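PDB 2JAF: halorhodopsin from Halobacterium salinarum, which pumps chloride across the membrane under light, using a bound retinal chromophore in a bundle of transmembrane helices. Local coordinates for residues T66-L71 with T116-L121; L120-L125 with F247-W252; V174-L179 with L202-W207. The protein carries 2 engineered substitutions. All coordinates share one frame; numbering follows the deposited sequence.

Contact 1 of 3, residues T66-L71 with T116-L121; sequences TLMIPL and TPMILL. With RET (retinal), chain G.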
loop_
_atom_site.group_PDB
_atom_site.type_symbol
_atom_site.label_atom_id
_atom_site.label_comp_id
_atom_site.label_asym_id
_atom_site.label_seq_id
_atom_site.Cartn_x
_atom_site.Cartn_y
_atom_site.Cartn_z
ATOM N N THR A 66 -15.297 7.367 -7.997
ATOM C CA THR A 66 -16.380 6.419 -8.225
ATOM C C THR A 66 -16.135 5.573 -9.472
ATOM O O THR A 66 -16.423 4.379 -9.481
ATOM C CB THR A 66 -17.730 7.150 -8.356
ATOM O OG1 THR A 66 -17.971 7.913 -7.164
ATOM C CG2 THR A 66 -18.862 6.153 -8.540
ATOM N N LEU A 67 -15.597 6.196 -10.517
ATOM C CA LEU A 67 -15.304 5.496 -11.765
ATOM C C LEU A 67 -14.348 4.329 -11.558
ATOM O O LEU A 67 -14.431 3.309 -12.243
ATOM C CB LEU A 67 -14.681 6.457 -12.784
ATOM C CG LEU A 67 -15.640 7.289 -13.634
ATOM C CD1 LEU A 67 -14.848 8.266 -14.493
ATOM C CD2 LEU A 67 -16.475 6.357 -14.509
ATOM N N MET A 68 -13.434 4.484 -10.613
ATOM C CA MET A 68 -12.455 3.442 -10.361
ATOM C C MET A 68 -12.945 2.237 -9.588
ATOM O O MET A 68 -12.283 1.206 -9.584
ATOM C CB MET A 68 -11.249 4.029 -9.663
ATOM C CG MET A 68 -10.382 4.815 -10.614
ATOM S SD MET A 68 -8.833 5.117 -9.840
ATOM C CE MET A 68 -9.221 6.631 -8.984
ATOM N N ILE A 69 -14.091 2.360 -8.930
ATOM C CA ILE A 69 -14.621 1.228 -8.186
ATOM C C ILE A 69 -14.840 0.072 -9.158
ATOM O O ILE A 69 -14.367 -1.038 -8.918
ATOM C CB ILE A 69 -15.928 1.605 -7.450
ATOM C CG1 ILE A 69 -15.597 2.586 -6.321
ATOM C CG2 ILE A 69 -16.612 0.350 -6.902
ATOM C CD1 ILE A 69 -16.801 3.240 -5.668
ATOM N N PRO A 70 -15.543 0.314 -10.281
ATOM C CA PRO A 70 -15.742 -0.798 -11.213
ATOM C C PRO A 70 -14.469 -1.135 -11.994
ATOM O O PRO A 70 -14.319 -2.251 -12.492
ATOM C CB PRO A 70 -16.880 -0.303 -12.106
ATOM C CG PRO A 70 -16.688 1.186 -12.106
ATOM C CD PRO A 70 -16.379 1.470 -10.658
ATOM N N LEU A 71 -13.551 -0.174 -12.091
ATOM C CA LEU A 71 -12.286 -0.405 -12.789
ATOM C C LEU A 71 -11.463 -1.436 -12.011
ATOM O O LEU A 71 -10.919 -2.374 -12.594
ATOM C CB LEU A 71 -11.498 0.897 -12.924
ATOM C CG LEU A 71 -11.943 1.817 -14.063
ATOM C CD1 LEU A 71 -11.228 3.156 -13.956
ATOM C CD2 LEU A 71 -11.638 1.143 -15.397
ATOM N N THR A 116 -12.005 -1.499 -1.715
ATOM C CA THR A 116 -12.740 -0.993 -0.558
ATOM C C THR A 116 -12.218 0.374 -0.130
ATOM O O THR A 116 -12.993 1.230 0.305
ATOM C CB THR A 116 -12.803 -2.018 0.628
ATOM O OG1 THR A 116 -11.503 -2.505 0.973
ATOM C CG2 THR A 116 -13.669 -3.193 0.233
ATOM N N PRO A 117 -10.901 0.611 -0.253
ATOM C CA PRO A 117 -10.422 1.940 0.139
ATOM C C PRO A 117 -10.998 3.006 -0.811
ATOM O O PRO A 117 -11.234 4.148 -0.412
ATOM C CB PRO A 117 -8.905 1.799 0.028
ATOM C CG PRO A 117 -8.694 0.391 0.471
ATOM C CD PRO A 117 -9.782 -0.348 -0.293
ATOM N N MET A 118 -11.238 2.629 -2.064
ATOM C CA MET A 118 -11.810 3.575 -3.018
ATOM C C MET A 118 -13.272 3.865 -2.692
ATOM O O MET A 118 -13.746 4.989 -2.867
ATOM C CB MET A 118 -11.666 3.059 -4.450
ATOM C CG MET A 118 -10.272 3.273 -5.020
ATOM S SD MET A 118 -9.753 5.011 -4.900
ATOM C CE MET A 118 -8.846 4.986 -3.365
ATOM N N ILE A 119 -13.989 2.855 -2.210
ATOM C CA ILE A 119 -15.384 3.049 -1.821
ATOM C C ILE A 119 -15.398 4.035 -0.655
ATOM O O ILE A 119 -16.200 4.974 -0.626
ATOM C CB ILE A 119 -16.041 1.712 -1.368
ATOM C CG1 ILE A 119 -16.191 0.765 -2.560
ATOM C CG2 ILE A 119 -17.408 1.981 -0.725
ATOM C CD1 ILE A 119 -16.742 -0.621 -2.187
ATOM N N LEU A 120 -14.499 3.818 0.305
ATOM C CA LEU A 120 -14.402 4.681 1.480
ATOM C C LEU A 120 -13.926 6.086 1.106
ATOM O O LEU A 120 -14.320 7.071 1.727
ATOM C CB LEU A 120 -13.462 4.046 2.515
ATOM C CG LEU A 120 -13.974 2.697 3.055
ATOM C CD1 LEU A 120 -12.908 2.010 3.906
ATOM C CD2 LEU A 120 -15.241 2.931 3.874
ATOM N N LEU A 121 -13.076 6.176 0.089
ATOM C CA LEU A 121 -12.587 7.473 -0.363
ATOM C C LEU A 121 -13.762 8.267 -0.936
ATOM O O LEU A 121 -13.952 9.440 -0.613
ATOM C CB LEU A 121 -11.508 7.295 -1.438
ATOM C CG LEU A 121 -11.029 8.593 -2.100
ATOM C CD1 LEU A 121 -10.463 9.540 -1.045
ATOM C CD2 LEU A 121 -9.989 8.272 -3.155
HETATM C C1 RET G . -13.583 -11.276 5.193
HETATM C C2 RET G . -13.177 -12.502 6.141
HETATM C C3 RET G . -12.633 -12.139 7.544
HETATM C C4 RET G . -13.711 -11.294 8.366
HETATM C C5 RET G . -14.312 -10.053 7.592
HETATM C C6 RET G . -14.275 -10.015 6.041
HETATM C C7 RET G . -14.765 -8.766 5.366
HETATM C C8 RET G . -14.759 -8.359 4.067
HETATM C C9 RET G . -15.487 -7.229 3.556
HETATM C C10 RET G . -15.361 -7.172 2.166
HETATM C C11 RET G . -15.965 -6.219 1.374
HETATM C C12 RET G . -15.826 -6.288 -0.021
HETATM C C13 RET G . -16.360 -5.285 -0.930
HETATM C C14 RET G . -16.035 -5.556 -2.291
HETATM C C15 RET G . -16.220 -4.687 -3.340
HETATM C C16 RET G . -12.225 -10.852 4.525
HETATM C C17 RET G . -14.588 -11.897 4.091
HETATM C C18 RET G . -14.919 -8.968 8.468
HETATM C C19 RET G . -16.445 -6.309 4.503
HETATM C C20 RET G . -17.213 -4.096 -0.450
#

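Contact 2 of 3, residues L120-L125 with F247-W252; sequences LLALGL and FILLRW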
loop_
_atom_site.group_PDB
_atom_site.type_symbol
_atom_site.label_atom_id
_atom_site.label_comp_id
_atom_site.label_asym_id
_atom_site.label_seq_id
_atom_site.Cartn_x
_atom_site.Cartn_y
_atom_site.Cartn_z
ATOM N N LEU A 120 -14.499 3.818 0.305
ATOM C CA LEU A 120 -14.402 4.681 1.480
ATOM C C LEU A 120 -13.926 6.086 1.106
ATOM O O LEU A 120 -14.320 7.071 1.727
ATOM C CB LEU A 120 -13.462 4.046 2.515
ATOM C CG LEU A 120 -13.974 2.697 3.055
ATOM C CD1 LEU A 120 -12.908 2.010 3.906
ATOM C CD2 LEU A 120 -15.241 2.931 3.874
ATOM N N LEU A 121 -13.076 6.176 0.089
ATOM C CA LEU A 121 -12.587 7.473 -0.363
ATOM C C LEU A 121 -13.762 8.267 -0.936
ATOM O O LEU A 121 -13.952 9.440 -0.613
ATOM C CB LEU A 121 -11.508 7.295 -1.438
ATOM C CG LEU A 121 -11.029 8.593 -2.100
ATOM C CD1 LEU A 121 -10.463 9.540 -1.045
ATOM C CD2 LEU A 121 -9.989 8.272 -3.155
ATOM N N ALA A 122 -14.558 7.616 -1.778
ATOM C CA ALA A 122 -15.715 8.268 -2.385
ATOM C C ALA A 122 -16.687 8.748 -1.315
ATOM O O ALA A 122 -17.155 9.887 -1.351
ATOM C CB ALA A 122 -16.421 7.311 -3.345
ATOM N N LEU A 123 -16.988 7.873 -0.361
ATOM C CA LEU A 123 -17.898 8.206 0.727
ATOM C C LEU A 123 -17.302 9.313 1.599
ATOM O O LEU A 123 -18.013 10.208 2.059
ATOM C CB LEU A 123 -18.150 6.968 1.589
ATOM C CG LEU A 123 -19.541 6.667 2.147
ATOM C CD1 LEU A 123 -19.366 5.958 3.472
ATOM C CD2 LEU A 123 -20.362 7.929 2.333
ATOM N N GLY A 124 -15.992 9.239 1.830
ATOM C CA GLY A 124 -15.320 10.233 2.648
ATOM C C GLY A 124 -15.337 11.621 2.032
ATOM O O GLY A 124 -15.549 12.613 2.732
ATOM N N LEU A 125 -15.100 11.696 0.727
ATOM C CA LEU A 125 -15.113 12.976 0.030
ATOM C C LEU A 125 -16.529 13.545 0.094
ATOM O O LEU A 125 -16.726 14.713 0.413
ATOM C CB LEU A 125 -14.679 12.792 -1.427
ATOM C CG LEU A 125 -13.226 12.363 -1.653
ATOM C CD1 LEU A 125 -12.989 12.056 -3.121
ATOM C CD2 LEU A 125 -12.295 13.473 -1.182
ATOM N N PHE A 247 -23.703 3.793 -8.422
ATOM C CA PHE A 247 -24.745 4.446 -9.213
ATOM C C PHE A 247 -25.538 5.431 -8.358
ATOM O O PHE A 247 -25.770 6.574 -8.752
ATOM C CB PHE A 247 -25.709 3.412 -9.798
ATOM C CG PHE A 247 -26.864 4.028 -10.541
ATOM C CD1 PHE A 247 -26.665 4.634 -11.779
ATOM C CD2 PHE A 247 -28.137 4.052 -9.979
ATOM C CE1 PHE A 247 -27.720 5.258 -12.449
ATOM C CE2 PHE A 247 -29.199 4.673 -10.639
ATOM C CZ PHE A 247 -28.989 5.278 -11.877
ATOM N N ILE A 248 -25.965 4.972 -7.187
ATOM C CA ILE A 248 -26.742 5.805 -6.272
ATOM C C ILE A 248 -25.948 7.025 -5.830
ATOM O O ILE A 248 -26.477 8.142 -5.799
ATOM C CB ILE A 248 -27.169 4.992 -5.033
ATOM C CG1 ILE A 248 -28.151 3.895 -5.458
ATOM C CG2 ILE A 248 -27.786 5.919 -3.976
ATOM C CD1 ILE A 248 -28.506 2.915 -4.355
ATOM N N LEU A 249 -24.679 6.810 -5.486
ATOM C CA LEU A 249 -23.819 7.901 -5.048
ATOM C C LEU A 249 -23.597 8.931 -6.159
ATOM O O LEU A 249 -23.791 10.132 -5.952
ATOM C CB LEU A 249 -22.479 7.340 -4.559
ATOM C CG LEU A 249 -21.283 8.254 -4.267
ATOM C CD1 LEU A 249 -21.720 9.567 -3.646
ATOM C CD2 LEU A 249 -20.325 7.502 -3.348
ATOM N N LEU A 250 -23.210 8.454 -7.338
ATOM C CA LEU A 250 -22.943 9.333 -8.469
ATOM C C LEU A 250 -24.177 10.113 -8.928
ATOM O O LEU A 250 -24.093 11.313 -9.208
ATOM C CB LEU A 250 -22.376 8.515 -9.631
ATOM C CG LEU A 250 -21.866 9.301 -10.841
ATOM C CD1 LEU A 250 -20.898 10.385 -10.384
ATOM C CD2 LEU A 250 -21.177 8.347 -11.802
ATOM N N ARG A 251 -25.317 9.435 -8.996
ATOM C CA ARG A 251 -26.556 10.072 -9.428
ATOM C C ARG A 251 -26.920 11.228 -8.507
ATOM O O ARG A 251 -27.383 12.271 -8.967
ATOM C CB ARG A 251 -27.706 9.057 -9.460
ATOM C CG ARG A 251 -29.036 9.642 -9.940
ATOM C CD ARG A 251 -30.159 8.607 -9.964
ATOM N NE ARG A 251 -30.430 8.057 -8.639
ATOM C CZ ARG A 251 -31.338 7.118 -8.382
ATOM N NH1 ARG A 251 -32.078 6.615 -9.362
ATOM N NH2 ARG A 251 -31.494 6.671 -7.142
ATOM N N TRP A 252 -26.711 11.042 -7.205
ATOM C CA TRP A 252 -27.032 12.085 -6.240
ATOM C C TRP A 252 -26.100 13.273 -6.445
ATOM O O TRP A 252 -26.541 14.422 -6.463
ATOM C CB TRP A 252 -26.886 11.570 -4.804
ATOM C CG TRP A 252 -27.420 12.544 -3.783
ATOM C CD1 TRP A 252 -28.704 12.628 -3.319
ATOM C CD2 TRP A 252 -26.701 13.618 -3.169
ATOM N NE1 TRP A 252 -28.828 13.692 -2.453
ATOM C CE2 TRP A 252 -27.614 14.317 -2.344
ATOM C CE3 TRP A 252 -25.373 14.063 -3.238
ATOM C CZ2 TRP A 252 -27.241 15.437 -1.593
ATOM C CZ3 TRP A 252 -25.003 15.180 -2.490
ATOM C CH2 TRP A 252 -25.936 15.852 -1.679
#

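Contact 3 of 3, residues V174-L179 with L202-W207; sequences VVLSAL and LVVVLW. Engineered in segment 202-207: V203 (natural residue Thr). With RET (retinal), chain G.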
loop_
_atom_site.group_PDB
_atom_site.type_symbol
_atom_site.label_atom_id
_atom_site.label_comp_id
_atom_site.label_asym_id
_atom_site.label_seq_id
_atom_site.Cartn_x
_atom_site.Cartn_y
_atom_site.Cartn_z
ATOM N N VAL A 174 -13.545 -1.133 13.340
ATOM C CA VAL A 174 -12.918 0.189 13.349
ATOM C C VAL A 174 -13.480 0.995 12.184
ATOM O O VAL A 174 -13.786 2.183 12.323
ATOM C CB VAL A 174 -11.390 0.103 13.191
ATOM C CG1 VAL A 174 -10.803 1.510 13.093
ATOM C CG2 VAL A 174 -10.784 -0.643 14.373
ATOM N N VAL A 175 -13.616 0.342 11.034
ATOM C CA VAL A 175 -14.168 0.991 9.848
ATOM C C VAL A 175 -15.602 1.444 10.108
ATOM O O VAL A 175 -15.963 2.595 9.838
ATOM C CB VAL A 175 -14.175 0.036 8.629
ATOM C CG1 VAL A 175 -14.973 0.649 7.483
ATOM C CG2 VAL A 175 -12.743 -0.250 8.182
ATOM N N LEU A 176 -16.423 0.539 10.631
ATOM C CA LEU A 176 -17.818 0.874 10.898
ATOM C C LEU A 176 -17.981 1.977 11.932
ATOM O O LEU A 176 -18.909 2.787 11.839
ATOM C CB LEU A 176 -18.589 -0.374 11.342
ATOM C CG LEU A 176 -18.723 -1.458 10.271
ATOM C CD1 LEU A 176 -19.385 -2.693 10.850
ATOM C CD2 LEU A 176 -19.527 -0.914 9.107
ATOM N N SER A 177 -17.079 2.022 12.910
ATOM C CA SER A 177 -17.153 3.027 13.966
ATOM C C SER A 177 -17.120 4.441 13.398
ATOM O O SER A 177 -17.779 5.338 13.914
ATOM C CB SER A 177 -16.001 2.852 14.972
ATOM O OG SER A 177 -14.757 3.266 14.427
ATOM N N ALA A 178 -16.344 4.642 12.339
ATOM C CA ALA A 178 -16.250 5.957 11.724
ATOM C C ALA A 178 -17.595 6.332 11.102
ATOM O O ALA A 178 -18.067 7.465 11.251
ATOM C CB ALA A 178 -15.153 5.961 10.661
ATOM N N LEU A 179 -18.220 5.375 10.421
ATOM C CA LEU A 179 -19.506 5.614 9.771
ATOM C C LEU A 179 -20.616 5.970 10.753
ATOM O O LEU A 179 -21.536 6.716 10.414
ATOM C CB LEU A 179 -19.922 4.386 8.955
ATOM C CG LEU A 179 -18.962 3.948 7.848
ATOM C CD1 LEU A 179 -19.500 2.693 7.178
ATOM C CD2 LEU A 179 -18.793 5.063 6.834
ATOM N N LEU A 202 -26.408 0.930 3.182
ATOM C CA LEU A 202 -25.972 0.003 2.148
ATOM C C LEU A 202 -24.620 -0.613 2.474
ATOM O O LEU A 202 -24.423 -1.816 2.293
ATOM C CB LEU A 202 -25.907 0.701 0.786
ATOM C CG LEU A 202 -27.253 1.075 0.164
ATOM C CD1 LEU A 202 -27.023 1.706 -1.209
ATOM C CD2 LEU A 202 -28.125 -0.162 0.045
ATOM N N VAL A 203 -23.687 0.208 2.957
ATOM C CA VAL A 203 -22.364 -0.291 3.308
ATOM C C VAL A 203 -22.426 -1.272 4.475
ATOM O O VAL A 203 -21.915 -2.388 4.381
ATOM C CB VAL A 203 -21.395 0.855 3.693
ATOM C CG1 VAL A 203 -20.083 0.274 4.225
ATOM C CG2 VAL A 203 -21.119 1.732 2.479
ATOM N N VAL A 204 -23.056 -0.866 5.574
ATOM C CA VAL A 204 -23.119 -1.747 6.740
ATOM C C VAL A 204 -23.785 -3.084 6.428
ATOM O O VAL A 204 -23.241 -4.140 6.736
ATOM C CB VAL A 204 -23.864 -1.085 7.920
ATOM C CG1 VAL A 204 -23.992 -2.082 9.081
ATOM C CG2 VAL A 204 -23.110 0.161 8.387
ATOM N N VAL A 205 -24.961 -3.044 5.814
ATOM C CA VAL A 205 -25.668 -4.279 5.501
ATOM C C VAL A 205 -24.956 -5.145 4.462
ATOM O O VAL A 205 -24.769 -6.348 4.669
ATOM C CB VAL A 205 -27.108 -3.982 5.017
ATOM C CG1 VAL A 205 -27.813 -5.274 4.635
ATOM C CG2 VAL A 205 -27.877 -3.280 6.124
ATOM N N LEU A 206 -24.554 -4.548 3.349
ATOM C CA LEU A 206 -23.897 -5.333 2.310
ATOM C C LEU A 206 -22.507 -5.823 2.729
ATOM O O LEU A 206 -22.152 -6.971 2.460
ATOM C CB LEU A 206 -23.812 -4.524 1.019
ATOM C CG LEU A 206 -25.185 -4.102 0.479
ATOM C CD1 LEU A 206 -25.008 -3.186 -0.720
ATOM C CD2 LEU A 206 -25.992 -5.335 0.094
ATOM N N TRP A 207 -21.725 -4.969 3.389
ATOM C CA TRP A 207 -20.388 -5.390 3.809
ATOM C C TRP A 207 -20.444 -6.550 4.808
ATOM O O TRP A 207 -19.538 -7.390 4.846
ATOM C CB TRP A 207 -19.598 -4.199 4.380
ATOM C CG TRP A 207 -19.089 -3.242 3.310
ATOM C CD1 TRP A 207 -19.776 -2.802 2.207
ATOM C CD2 TRP A 207 -17.836 -2.533 3.309
ATOM N NE1 TRP A 207 -19.032 -1.861 1.531
ATOM C CE2 TRP A 207 -17.840 -1.677 2.184
ATOM C CE3 TRP A 207 -16.715 -2.535 4.154
ATOM C CZ2 TRP A 207 -16.767 -0.827 1.880
ATOM C CZ3 TRP A 207 -15.644 -1.689 3.852
ATOM C CH2 TRP A 207 -15.681 -0.848 2.724
HETATM C C1 RET G . -13.583 -11.276 5.193
HETATM C C2 RET G . -13.177 -12.502 6.141
HETATM C C3 RET G . -12.633 -12.139 7.544
HETATM C C4 RET G . -13.711 -11.294 8.366
HETATM C C5 RET G . -14.312 -10.053 7.592
HETATM C C6 RET G . -14.275 -10.015 6.041
HETATM C C7 RET G . -14.765 -8.766 5.366
HETATM C C8 RET G . -14.759 -8.359 4.067
HETATM C C9 RET G . -15.487 -7.229 3.556
HETATM C C10 RET G . -15.361 -7.172 2.166
HETATM C C11 RET G . -15.965 -6.219 1.374
HETATM C C12 RET G . -15.826 -6.288 -0.021
HETATM C C13 RET G . -16.360 -5.285 -0.930
HETATM C C14 RET G . -16.035 -5.556 -2.291
HETATM C C15 RET G . -16.220 -4.687 -3.340
HETATM C C16 RET G . -12.225 -10.852 4.525
HETATM C C17 RET G . -14.588 -11.897 4.091
HETATM C C18 RET G . -14.919 -8.968 8.468
HETATM C C19 RET G . -16.445 -6.309 4.503
HETATM C C20 RET G . -17.213 -4.096 -0.450
#

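Contact 1 of 3, residues T66-L71 with T116-L121
An apolar helix-helix contact inside the membrane bundle brings I69 and M68 of helix 58-82 against I119 and M118 of helix 106-127. The two segments run antiparallel, at 161°, with axes 9.0 Å apart at closest approach, and both helices are kinked here: the N atoms of I69 and P70, and that of P117, lack a bond to the preceding turn. I69 N turns instead to T66 O, at 3.1 Å. No hydrogen bond joins the segments. I69 CD1 meets I119 CG1 at 4.0 Å, the two isoleucine chains crossing at about a right angle. I69 gets there because CG1 is anti to the carbonyl carbon (chi1 -69°) and CD1 then extends on across the gap. The backbones come nearest at I69 and M118, where I69 CG1 lies 4.4 Å from M118 CB. M118 sets out toward helix 58-82 but then bends off, leaving its SD 4.4 Å from the methyl CE of M68. On the retinal side, T116 CG2 packs 3.6 Å from C13 of the polyene, and I119 CD1 reaches its methyl C20. Helix 106-127 thus lends T116 and I119 to the retinal pocket, while I69 backs I119 from helix 58-82. T116 OG1 is hydrogen-bonded to D141 OD2 of helix 131-153, I119 leans on F245 and I69 on K242 of helix 227-255, and M68 and M118 pack on T136 and A139 of the second subunit.

Contact 2 of 3, residues L120-L125 with F247-W252
A122 and L249 meet between helices 106-127 and 227-255 of the seven-helix bundle that defines the bacteriorhodopsin-like fold. The contact is small and carried by apolar side chains, burying 81 Å² in all, with no hydrogen bond between the segments. L123 and L249 are the nearest residues by backbone, their CA atoms 8.3 Å apart, so the gap is bridged by side chains. L249 does most of this: its CG stands anti to the backbone N (chi1 169°), which carries the isobutyl group out toward helix 106-127. The branch that arrives is CD2, and it meets the single methyl of A122, a residue whose short side chain points toward the other helix. The same methyl is also touched by T66 of helix 58-82, so that three helices converge on this alanine. L123 contributes mainly through its backbone, with its own isobutyl group turned toward F196 of helix 193-216 and L179 of helix 158-180. This is structural packing away from the chromophore, since the nearest atoms of the L123 side chain and retinal are about 11 Å apart. Helices 27-50 and 58-82 flank the segment 247-252. Across the contact itself, L249 CD2 sits 3.9 Å from A122 CB and 4.5 Å from L123 N, touching one methyl and coming within loose contact of one backbone N.

Contact 3 of 3, residues V174-L179 with L202-W207
W207 reaches from helix 193-216 toward V175 of helix 158-180, and one face of its indole lies against the retinal on the way. CB is already in contact with the chromophore, 3.8 Å from the methyl C19. With CG on the backbone N side of CB and pointing away from the carbonyl carbon (chi1 -75°), the ring is swung between retinal and V203. The pyrrole side lies against the second methyl: C20 sits 3.5 Å above the ring plane, offset toward the rim, and NE1 and CE2 are its nearest ring atoms. CZ2 also lies near C20, at 4.0 Å. On the benzene side CE3 touches C19, while CZ3 comes 4.4 Å from V175 CG1, which approaches obliquely. CH2, at the far end, packs on T116 and L120. The opposite face of the indole rests on V203 CG1, also 3.5 Å from the plane; V203 is an engineered residue, threonine in the natural protein. An alanine in place of W207 is likely to take the indole face from C20, leave C19 just the CB methyl of this side chain, and open a gap between retinal and V203. V203 CG1 also meets L179 CD1 at 3.9 Å, the two side chains lying roughly perpendicular. Farther out, L176 CD2 packs 3.8 Å from V204 CG2. The segments run in opposed directions (156°), and their axes stay at least 11.2 Å apart, so side chains span the interval. Helix 106-127 closes one flank; V175 packs on A140 of helix 131-153, and V203 on F245 of helix 227-255.

Overall arrangement
From the N terminus, contact 1 comes first: helix 58-82 returns to helix 106-127 after 44 residues that include the antiparallel strand pair 87-90 and 101-104. Contact 2 starts where contact 1 ends, sharing L120 and L121, and closes a far longer loop of 121 residues by reaching helix 227-255. Contact 3, between helices 158-180 and 193-216, joined through the short helix 182-190, falls entirely within that loop and comes after contact 1 in series. Helix 106-127 is common to contacts 1 and 2 and also packs on both segments of contact 3. Contacts 1 and 3 meet beside retinal; contacts 2 and 3 meet where helix 106-127 adjoins helix 158-180, and at I248 with L202.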